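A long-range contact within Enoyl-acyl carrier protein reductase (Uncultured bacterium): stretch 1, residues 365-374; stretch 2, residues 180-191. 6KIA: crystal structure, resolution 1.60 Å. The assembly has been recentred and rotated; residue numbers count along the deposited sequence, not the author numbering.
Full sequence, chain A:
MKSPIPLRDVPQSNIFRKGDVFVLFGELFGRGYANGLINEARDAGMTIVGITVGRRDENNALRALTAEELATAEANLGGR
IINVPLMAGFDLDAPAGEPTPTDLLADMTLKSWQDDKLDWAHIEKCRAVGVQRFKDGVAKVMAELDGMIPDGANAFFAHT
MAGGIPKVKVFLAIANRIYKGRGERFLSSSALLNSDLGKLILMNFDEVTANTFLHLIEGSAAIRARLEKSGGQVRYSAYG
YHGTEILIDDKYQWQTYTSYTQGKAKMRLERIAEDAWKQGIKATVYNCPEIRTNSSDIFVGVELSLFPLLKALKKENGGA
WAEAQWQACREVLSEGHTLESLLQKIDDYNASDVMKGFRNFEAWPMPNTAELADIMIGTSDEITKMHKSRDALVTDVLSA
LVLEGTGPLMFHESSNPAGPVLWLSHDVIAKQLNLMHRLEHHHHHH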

# COMPACT_ATOMS: atom_id res chain seq x y z
N PRO A 365 4.82 11.11 -9.92
CA PRO A 365 4.81 10.00 -10.89
C PRO A 365 4.77 10.51 -12.32
O PRO A 365 3.99 11.42 -12.64
CB PRO A 365 3.51 9.25 -10.56
CG PRO A 365 2.61 10.28 -9.96
CD PRO A 365 3.49 11.35 -9.33
N MET A 366 5.59 9.94 -13.18
CA MET A 366 5.62 10.37 -14.58
C MET A 366 4.49 9.75 -15.40
O MET A 366 3.97 8.69 -15.06
CB MET A 366 6.98 10.04 -15.19
CG MET A 366 8.14 10.77 -14.50
SD MET A 366 9.77 10.26 -15.05
CE MET A 366 9.75 10.87 -16.74
N PRO A 367 4.09 10.41 -16.49
CA PRO A 367 3.17 9.77 -17.43
C PRO A 367 3.82 8.55 -18.11
O PRO A 367 5.03 8.54 -18.31
CB PRO A 367 2.87 10.87 -18.47
CG PRO A 367 3.27 12.16 -17.79
CD PRO A 367 4.38 11.81 -16.85
N ASN A 368 3.04 7.53 -18.46
CA ASN A 368 3.63 6.41 -19.16
C ASN A 368 3.74 6.78 -20.65
O ASN A 368 3.31 7.86 -21.06
CB ASN A 368 2.81 5.14 -18.95
CG ASN A 368 1.40 5.28 -19.45
OD1 ASN A 368 0.94 6.37 -19.77
ND2 ASN A 368 0.69 4.16 -19.54
N THR A 369 4.37 5.91 -21.43
CA THR A 369 4.54 6.11 -22.87
C THR A 369 4.38 4.78 -23.57
O THR A 369 4.45 3.72 -22.95
CB THR A 369 5.93 6.67 -23.23
OG1 THR A 369 6.93 5.71 -22.88
CG2 THR A 369 6.20 8.00 -22.54
N ALA A 370 4.20 4.82 -24.89
CA ALA A 370 4.10 3.60 -25.66
C ALA A 370 5.37 2.75 -25.57
O ALA A 370 5.29 1.52 -25.50
CB ALA A 370 3.79 3.94 -27.14
N GLU A 371 6.54 3.39 -25.57
CA GLU A 371 7.82 2.69 -25.46
C GLU A 371 7.92 1.96 -24.11
O GLU A 371 8.39 0.79 -24.02
CB GLU A 371 8.99 3.66 -25.62
CG GLU A 371 9.10 4.33 -26.98
CD GLU A 371 8.01 5.36 -27.24
OE1 GLU A 371 7.56 6.03 -26.28
OE2 GLU A 371 7.61 5.51 -28.42
N LEU A 372 7.50 2.67 -23.07
CA LEU A 372 7.51 2.11 -21.72
C LEU A 372 6.61 0.89 -21.69
O LEU A 372 7.00 -0.17 -21.20
CB LEU A 372 7.03 3.13 -20.68
CG LEU A 372 6.86 2.52 -19.28
CD1 LEU A 372 8.21 1.99 -18.74
CD2 LEU A 372 6.20 3.51 -18.33
N ALA A 373 5.40 1.04 -22.22
CA ALA A 373 4.43 -0.06 -22.28
C ALA A 373 4.98 -1.28 -22.98
O ALA A 373 4.83 -2.40 -22.49
CB ALA A 373 3.14 0.41 -22.98
N ASP A 374 5.64 -1.06 -24.11
CA ASP A 374 6.16 -2.19 -24.86
C ASP A 374 7.20 -2.94 -24.05
O ASP A 374 7.14 -4.17 -23.93
CB ASP A 374 6.76 -1.73 -26.19
CG ASP A 374 5.72 -1.66 -27.30
OD1 ASP A 374 5.20 -2.72 -27.71
OD2 ASP A 374 5.45 -0.55 -27.78
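Stretch 2, residues 180-191: KGRGERFLSSSA

Stretch 2 runs antiparallel to stretch 1: as stretch 1 advances from P367 to D374, its nearest CA partners fall back from S189 to R182. Stretch 1 is a loop that enters a helix at A370. Stretch 2 leaves a helix at G181, makes a short 3-10 turn at 184-185, and passes through extended residues 186-188 toward a second helix.

P365 is out of reach and M366 points its CB away, touching only marginally; P367 makes the first substantial contact, its CA 5.5 Å from the CA of S189. Its ring sits beside S189 and S190, with P367 CB 3.6 Å from S189 OG and 3.5 Å from S190 OG. N368 then makes a reciprocal pair of hydrogen bonds with S189. S189 N donates to N368 OD1 at 2.7 Å, and N368 N donates to S189 OG at 3.1 Å, so each residue engages the other through both backbone and side chain. The N368 side chain, with chi1 in p, also sets ND2 3.5 Å from F186 CE1.

T369 turns its CB away and caps its own helix, OG1 accepting from L372 N at 3.1 Å; its backbone C still meets F186 CZ at 3.3 Å. A370 lies over one face of the F186 ring, with its N 3.4 Å from F186 CZ and its CB 4.3 Å from the ring centroid in a CH-pi contact. One turn on from A370, A373 points toward stretch 2, its CB 3.7 Å from F186 CD1 and 3.4 Å from G181 O.

D374, exposed, is the last residue of this stretch to touch stretch 2. Its OD1 lies 3.6 Å from R182 CD, while a water bridges the stretches, donating to D374 OD2 at 2.5 Å and accepting from G183 N at 2.9 Å. The pattern is a polar lock at one end, an aromatic ring on small helical residues in the middle, and a water bridge at the other end.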

# COMPACT_ATOMS: atom_id res chain seq x y z
N LYS A 180 -2.27 -2.14 -19.33
CA LYS A 180 -1.82 -3.31 -20.13
C LYS A 180 -1.69 -3.06 -21.63
O LYS A 180 -1.19 -3.93 -22.36
CB LYS A 180 -2.79 -4.49 -19.93
CG LYS A 180 -3.03 -4.88 -18.48
CD LYS A 180 -4.10 -5.97 -18.38
CE LYS A 180 -4.12 -6.62 -17.00
NZ LYS A 180 -4.40 -5.65 -15.90
N GLY A 181 -2.09 -1.89 -22.11
CA GLY A 181 -2.17 -1.64 -23.54
C GLY A 181 -0.86 -1.36 -24.23
O GLY A 181 -0.03 -0.58 -23.75
N ARG A 182 -0.65 -2.04 -25.36
CA ARG A 182 0.51 -1.84 -26.21
C ARG A 182 0.07 -1.52 -27.63
O ARG A 182 -1.06 -1.83 -28.02
CB ARG A 182 1.37 -3.09 -26.21
CG ARG A 182 2.25 -3.24 -25.00
CD ARG A 182 3.20 -4.41 -25.20
NE ARG A 182 2.47 -5.67 -25.07
CZ ARG A 182 3.02 -6.87 -25.17
NH1 ARG A 182 2.27 -7.95 -25.03
NH2 ARG A 182 4.32 -7.00 -25.41
N GLY A 183 0.95 -0.92 -28.41
CA GLY A 183 0.64 -0.60 -29.79
C GLY A 183 -0.54 0.34 -29.86
O GLY A 183 -0.60 1.34 -29.15
N GLU A 184 -1.50 0.00 -30.71
CA GLU A 184 -2.68 0.84 -30.90
C GLU A 184 -3.59 0.79 -29.68
O GLU A 184 -4.44 1.66 -29.51
CB GLU A 184 -3.45 0.40 -32.15
CG GLU A 184 -4.65 -0.49 -31.85
CD GLU A 184 -5.13 -1.24 -33.07
OE1 GLU A 184 -4.81 -0.80 -34.20
OE2 GLU A 184 -5.84 -2.25 -32.91
N ARG A 185 -3.41 -0.22 -28.83
CA ARG A 185 -4.24 -0.35 -27.64
C ARG A 185 -3.64 0.42 -26.45
O ARG A 185 -4.28 0.53 -25.40
CB ARG A 185 -4.44 -1.83 -27.30
CG ARG A 185 -5.90 -2.16 -27.02
CD ARG A 185 -6.72 -2.10 -28.30
NE ARG A 185 -8.15 -2.36 -28.09
CZ ARG A 185 -9.07 -1.41 -27.89
NH1 ARG A 185 -10.34 -1.75 -27.71
NH2 ARG A 185 -8.72 -0.13 -27.89
N PHE A 186 -2.46 0.99 -26.64
CA PHE A 186 -1.85 1.83 -25.62
C PHE A 186 -2.72 3.06 -25.37
O PHE A 186 -3.25 3.66 -26.29
CB PHE A 186 -0.44 2.29 -26.02
CG PHE A 186 0.13 3.36 -25.11
CD1 PHE A 186 0.61 3.03 -23.86
CD2 PHE A 186 0.17 4.69 -25.51
CE1 PHE A 186 1.13 4.01 -23.00
CE2 PHE A 186 0.68 5.68 -24.66
CZ PHE A 186 1.16 5.33 -23.41
N LEU A 187 -2.86 3.43 -24.10
CA LEU A 187 -3.53 4.66 -23.72
C LEU A 187 -2.71 5.31 -22.62
O LEU A 187 -2.42 4.67 -21.62
CB LEU A 187 -4.95 4.38 -23.24
CG LEU A 187 -5.85 5.57 -22.91
CD1 LEU A 187 -5.99 6.50 -24.09
CD2 LEU A 187 -7.20 5.05 -22.45
N SER A 188 -2.33 6.57 -22.80
CA SER A 188 -1.44 7.20 -21.84
C SER A 188 -2.18 7.54 -20.55
O SER A 188 -3.38 7.83 -20.57
CB SER A 188 -0.79 8.46 -22.42
OG SER A 188 -1.61 9.60 -22.21
N SER A 189 -1.44 7.52 -19.45
CA SER A 189 -1.96 7.90 -18.14
C SER A 189 -2.55 9.31 -18.17
O SER A 189 -3.58 9.59 -17.53
CB SER A 189 -0.86 7.80 -17.09
OG SER A 189 0.28 8.55 -17.50
N SER A 190 -1.90 10.17 -18.94
CA SER A 190 -2.32 11.56 -19.10
C SER A 190 -3.72 11.69 -19.67
O SER A 190 -4.46 12.61 -19.31
CB SER A 190 -1.33 12.30 -20.00
OG SER A 190 -0.13 12.56 -19.28
N ALA A 191 -4.09 10.78 -20.57
CA ALA A 191 -5.44 10.79 -21.15
C ALA A 191 -6.50 10.61 -20.06
O ALA A 191 -7.54 11.28 -20.05
CB ALA A 191 -5.57 9.70 -22.22
O HOH W 1 3.23 0.30 -27.07